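Side-chain contacts in aspartate aminotransferase, mitochondrial (Trypanosoma brucei brucei, PDB 4W5K), which probably transfers the amino group of aspartate to 2-oxoglutarate, using pyridoxal 5'-phosphate as cofactor, and works as a homodimer: residues R193-C196 / D197-R201; Y222-F225 / V226-H229. The protein carries 1 engineered substitution. One frame throughout, in Å; residues are numbered along the deposited sequence. Where two conformers were deposited one is given.

Interaction 1: residues R193-C196 / D197-R201. With MLT (D-malate), chain D.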
loop_
_atom_site.group_PDB
_atom_site.type_symbol
_atom_site.label_atom_id
_atom_site.label_comp_id
_atom_site.label_asym_id
_atom_site.label_seq_id
_atom_site.Cartn_x
_atom_site.Cartn_y
_atom_site.Cartn_z
ATOM N N ARG A 193 10.441 -29.412 -14.475
ATOM C CA ARG A 193 9.492 -30.462 -14.805
ATOM C C ARG A 193 9.548 -31.542 -13.735
ATOM O O ARG A 193 8.506 -32.062 -13.310
ATOM C CB ARG A 193 9.763 -31.040 -16.203
ATOM C CG ARG A 193 9.100 -30.201 -17.294
ATOM C CD ARG A 193 9.290 -30.782 -18.684
ATOM N NE ARG A 193 10.598 -30.446 -19.234
ATOM C CZ ARG A 193 10.855 -29.365 -19.968
ATOM N NH1 ARG A 193 12.092 -29.152 -20.430
ATOM N NH2 ARG A 193 9.885 -28.506 -20.258
ATOM N N GLN A 194 10.754 -31.863 -13.254
ATOM C CA GLN A 194 10.842 -32.849 -12.165
ATOM C C GLN A 194 10.222 -32.328 -10.866
ATOM O O GLN A 194 9.529 -33.092 -10.162
ATOM C CB GLN A 194 12.285 -33.254 -11.886
ATOM C CG GLN A 194 12.976 -33.898 -13.064
ATOM C CD GLN A 194 14.258 -34.575 -12.640
ATOM O OE1 GLN A 194 15.350 -34.106 -12.940
ATOM N NE2 GLN A 194 14.128 -35.693 -11.941
ATOM N N VAL A 195 10.501 -31.059 -10.545
ATOM C CA VAL A 195 9.980 -30.410 -9.325
ATOM C C VAL A 195 8.445 -30.411 -9.300
ATOM O O VAL A 195 7.807 -30.788 -8.305
ATOM C CB VAL A 195 10.492 -28.951 -9.206
ATOM C CG1 VAL A 195 9.705 -28.165 -8.148
ATOM C CG2 VAL A 195 11.979 -28.921 -8.888
ATOM N N CYS A 196 7.857 -30.019 -10.420
ATOM C CA CYS A 196 6.406 -29.949 -10.518
ATOM C C CYS A 196 5.769 -31.332 -10.418
ATOM O O CYS A 196 4.684 -31.464 -9.852
ATOM C CB CYS A 196 6.009 -29.243 -11.811
ATOM S SG CYS A 196 6.513 -27.484 -11.849
ATOM N N ASP A 197 6.429 -32.372 -10.928
ATOM C CA ASP A 197 5.886 -33.722 -10.775
ATOM C C ASP A 197 5.785 -34.102 -9.299
ATOM O O ASP A 197 4.830 -34.760 -8.883
ATOM C CB ASP A 197 6.730 -34.764 -11.531
ATOM C CG ASP A 197 6.450 -34.767 -13.031
ATOM O OD1 ASP A 197 5.422 -34.191 -13.451
ATOM O OD2 ASP A 197 7.255 -35.344 -13.799
ATOM N N VAL A 198 6.769 -33.702 -8.503
ATOM C CA VAL A 198 6.734 -34.035 -7.080
ATOM C C VAL A 198 5.609 -33.254 -6.399
ATOM O O VAL A 198 4.840 -33.816 -5.609
ATOM C CB VAL A 198 8.070 -33.727 -6.375
ATOM C CG1 VAL A 198 7.981 -34.118 -4.906
ATOM C CG2 VAL A 198 9.243 -34.477 -7.053
ATOM N N ILE A 199 5.524 -31.961 -6.709
ATOM C CA ILE A 199 4.481 -31.094 -6.141
ATOM C C ILE A 199 3.097 -31.690 -6.435
ATOM O O ILE A 199 2.225 -31.775 -5.538
ATOM C CB ILE A 199 4.608 -29.645 -6.694
ATOM C CG1 ILE A 199 5.833 -28.960 -6.067
ATOM C CG2 ILE A 199 3.331 -28.841 -6.434
ATOM C CD1 ILE A 199 6.171 -27.546 -6.621
ATOM N N LYS A 200 2.878 -32.133 -7.670
ATOM C CA LYS A 200 1.575 -32.721 -8.006
ATOM C C LYS A 200 1.310 -34.009 -7.235
ATOM O O LYS A 200 0.227 -34.180 -6.652
ATOM C CB LYS A 200 1.457 -32.988 -9.505
ATOM C CG LYS A 200 0.120 -33.604 -9.929
ATOM C CD LYS A 200 0.114 -33.902 -11.423
ATOM C CE LYS A 200 -1.196 -34.541 -11.888
ATOM N NZ LYS A 200 -2.352 -33.582 -11.798
ATOM N N ARG A 201 2.296 -34.909 -7.225
ATOM C CA ARG A 201 2.141 -36.220 -6.584
ATOM C C ARG A 201 1.914 -36.132 -5.075
ATOM O O ARG A 201 1.158 -36.934 -4.496
ATOM C CB ARG A 201 3.368 -37.091 -6.868
ATOM C CG ARG A 201 3.371 -38.421 -6.113
ATOM C CD ARG A 201 4.380 -39.403 -6.701
ATOM N NE ARG A 201 5.698 -38.801 -6.868
ATOM C CZ ARG A 201 6.563 -38.605 -5.876
ATOM N NH1 ARG A 201 6.248 -38.971 -4.634
ATOM N NH2 ARG A 201 7.744 -38.046 -6.131
HETATM C C1 MLT D . 9.190 -25.967 -22.213
HETATM O O1 MLT D . 10.114 -26.262 -21.409
HETATM O O2 MLT D . 8.323 -26.818 -22.541
HETATM C C2 MLT D . 9.123 -24.558 -22.781
HETATM O O3 MLT D . 10.165 -23.864 -22.163
HETATM O O HOH W 1 6.129 -31.688 -14.697
#
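Val195 and Ile199, one turn apart on helix 189-201, lie side by side and point the same way, and their branches meet where CG1 of Val195 comes within 3.9 Å of CD1 of Ile199. The Ile199 chain starts beside its own backbone N, CG1 anti to the carbonyl carbon (chi1 -73°), which lays CG1 and CD1 back along the previous turn. Between them the main chain runs a nearly straight bond from Ile199 N to Val195 O, 3.0 Å long and in the carbonyl plane. One step on, Lys200 N reaches Cys196 O at 2.9 Å; the amine of Lys200 leaves this turn and bonds to the carbonyl of Met233.

On another flank Asp197 folds its carboxylate back over the preceding turn. A water gives one hydrogen bond to Arg193 O, at 2.8 Å, and a second to Asp197 OD1, at 2.9 Å, so the carbonyl of Arg193 serves both this water and Asp197 N.

The helix is the crossover of the beta-alpha-beta unit between strands 172-176 and 205-210. Helix 157-166 packs against it through Met160 on Val195 and Leu164 on Val198, while Cys196 turns to His229 and Leu230 of helix 225-230. The Arg193 side chain, in one of two conformers, bends at chi3 (-81°) and presents the edge of its guanidinium to D-malate, NH2 bonding O1 of the malate at 2.5 Å, a length too short to take literally. The malate is also hydrogen-bonded to ND1 of His189. In this conformer the positive guanidinium sits between the malate carboxylate and that of Asp190, salt-bridged to NH1, which probably favours the anion here, though the second conformer shows that the side chain is not fixed.

Interaction 2: residues Y222-F225 / V226-H229. With MLT (D-malate), chain D.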
loop_
_atom_site.group_PDB
_atom_site.type_symbol
_atom_site.label_atom_id
_atom_site.label_comp_id
_atom_site.label_asym_id
_atom_site.label_seq_id
_atom_site.Cartn_x
_atom_site.Cartn_y
_atom_site.Cartn_z
ATOM N N TYR A 222 9.255 -17.672 -21.571
ATOM C CA TYR A 222 10.218 -18.550 -20.916
ATOM C C TYR A 222 10.238 -18.276 -19.405
ATOM O O TYR A 222 10.239 -19.204 -18.593
ATOM C CB TYR A 222 11.608 -18.361 -21.538
ATOM C CG TYR A 222 12.706 -19.213 -20.924
ATOM C CD1 TYR A 222 13.369 -18.800 -19.768
ATOM C CD2 TYR A 222 13.107 -20.407 -21.527
ATOM C CE1 TYR A 222 14.387 -19.577 -19.204
ATOM C CE2 TYR A 222 14.126 -21.181 -20.977
ATOM C CZ TYR A 222 14.762 -20.758 -19.824
ATOM O OH TYR A 222 15.778 -21.529 -19.287
ATOM N N ASP A 223 10.247 -17.002 -19.018
ATOM C CA ASP A 223 10.388 -16.679 -17.610
ATOM C C ASP A 223 9.128 -17.015 -16.819
ATOM O O ASP A 223 9.187 -17.112 -15.599
ATOM C CB ASP A 223 10.706 -15.193 -17.410
ATOM C CG ASP A 223 12.121 -14.835 -17.820
ATOM O OD1 ASP A 223 12.947 -15.764 -18.078
ATOM O OD2 ASP A 223 12.413 -13.620 -17.880
ATOM N N ALA A 224 7.993 -17.161 -17.501
ATOM C CA ALA A 224 6.760 -17.526 -16.787
ATOM C C ALA A 224 6.476 -19.042 -16.874
ATOM O O ALA A 224 5.359 -19.503 -16.613
ATOM C CB ALA A 224 5.557 -16.720 -17.320
ATOM N N PHE A 225 7.485 -19.826 -17.253
ATOM C CA PHE A 225 7.283 -21.270 -17.374
ATOM C C PHE A 225 6.719 -21.913 -16.097
ATOM O O PHE A 225 5.798 -22.724 -16.166
ATOM C CB PHE A 225 8.608 -21.966 -17.765
ATOM C CG PHE A 225 8.499 -23.455 -17.840
ATOM C CD1 PHE A 225 7.845 -24.052 -18.904
ATOM C CD2 PHE A 225 9.009 -24.257 -16.835
ATOM C CE1 PHE A 225 7.723 -25.452 -18.973
ATOM C CE2 PHE A 225 8.864 -25.634 -16.878
ATOM C CZ PHE A 225 8.246 -26.234 -17.963
ATOM N N VAL A 226 7.253 -21.552 -14.941
ATOM C CA VAL A 226 6.844 -22.243 -13.718
ATOM C C VAL A 226 5.331 -22.078 -13.380
ATOM O O VAL A 226 4.663 -23.083 -13.161
ATOM C CB VAL A 226 7.735 -21.806 -12.529
ATOM C CG1 VAL A 226 7.163 -22.293 -11.213
ATOM C CG2 VAL A 226 9.140 -22.403 -12.726
ATOM N N PRO A 227 4.790 -20.845 -13.396
ATOM C CA PRO A 227 3.335 -20.771 -13.135
ATOM C C PRO A 227 2.487 -21.332 -14.286
ATOM O O PRO A 227 1.449 -21.963 -14.058
ATOM C CB PRO A 227 3.092 -19.269 -12.941
ATOM C CG PRO A 227 4.243 -18.604 -13.633
ATOM C CD PRO A 227 5.414 -19.511 -13.428
ATOM N N ARG A 228 2.937 -21.154 -15.524
ATOM C CA ARG A 228 2.162 -21.690 -16.633
ATOM C C ARG A 228 2.144 -23.220 -16.637
ATOM O O ARG A 228 1.134 -23.853 -16.976
ATOM C CB ARG A 228 2.703 -21.151 -17.954
ATOM C CG ARG A 228 2.516 -19.661 -18.079
ATOM C CD ARG A 228 2.914 -19.134 -19.442
ATOM N NE ARG A 228 2.868 -17.669 -19.439
ATOM C CZ ARG A 228 3.153 -16.907 -20.493
ATOM N NH1 ARG A 228 3.476 -17.473 -21.649
ATOM N NH2 ARG A 228 3.089 -15.581 -20.392
ATOM N N HIS A 229 3.252 -23.823 -16.237
ATOM C CA HIS A 229 3.334 -25.278 -16.235
ATOM C C HIS A 229 2.488 -25.853 -15.069
ATOM O O HIS A 229 1.811 -26.896 -15.209
ATOM C CB HIS A 229 4.803 -25.709 -16.139
ATOM C CG HIS A 229 5.025 -27.182 -16.268
ATOM N ND1 HIS A 229 4.901 -27.859 -17.464
ATOM C CD2 HIS A 229 5.407 -28.104 -15.353
ATOM C CE1 HIS A 229 5.183 -29.137 -17.277
ATOM N NE2 HIS A 229 5.495 -29.311 -16.004
HETATM C C1 MLT D . 9.190 -25.967 -22.213
HETATM O O1 MLT D . 10.114 -26.262 -21.409
HETATM O O2 MLT D . 8.323 -26.818 -22.541
HETATM C C2 MLT D . 9.123 -24.558 -22.781
HETATM O O3 MLT D . 10.165 -23.864 -22.163
HETATM O O HOH W 2 9.677 -19.738 -14.624
#
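Phe225 and His229 both carry CG anti to the backbone N, at chi1 177° and -174°, and this shared torsion sends the two rings off helix 225-230 side by side. Their planes are near parallel, at 22°, but slid so far apart that the rings barely overlap, with centroids 4.9 Å from each other. Over one face of Phe225 stands instead the His229 methylene: CB is 4.1 Å from the centroid of the Phe225 ring, close to the ring normal, a CH-pi contact. In return, CZ of Phe225 lies over one face of the His229 imidazole, toward its rim, 3.8 Å from ND1 of His229. Beneath the pair, His229 N is bonded to Phe225 O at 2.8 Å.

Helix 225-230 follows directly on the short, weakly bonded helix 220-223, with Ala224 at the N-cap position between them. The carbonyl of Ala224 accepts the first-turn bond from Arg228 N, 3.1 Å long. Pro227 falls in the first turn, where a backbone N needs no helical acceptor, so its lack of an N-H costs no bond. A water bridges the start of the helix, accepting from Val226 N and donating to Asp223 O. Ala224 and Pro227 rest on Met210 and Val226 on Val208, so the turn is laid over strand 205-210 of the large sheet.

Arg228 runs extended past the alanine, its NE 3.6 Å from CB of Ala224. Three outside groups hold its guanidinium: the carbonyls of Leu78 and Cys79 take NH2 and NE, and Asp221 forms a salt bridge with NH1. Phe225, for its part, belongs to the D-malate pocket, where its CE1 lies 3.5 Å from O1 of the malate and its ring stacks with that of His189.

The two contacts follow one another along the chain and meet at D-malate, to which interaction 1 offers a charged hydrogen bond and interaction 2 an aromatic ring. Interaction 1 is partly buried, one flank of its crossover helix packed inward and the other exposed. Interaction 2 is buried and sits nearer the centre of the chain. Ring and methylene packing marks interaction 2, against helix bonds, a water bridge to a carboxylate and an apolar pair in interaction 1. They touch directly: Arg193 NH2 packs 3.6 Å from Phe225 CZ, and Cys196 SG lies 3.7 Å from His229 CD2, fitting helix 189-201 against helix 225-230.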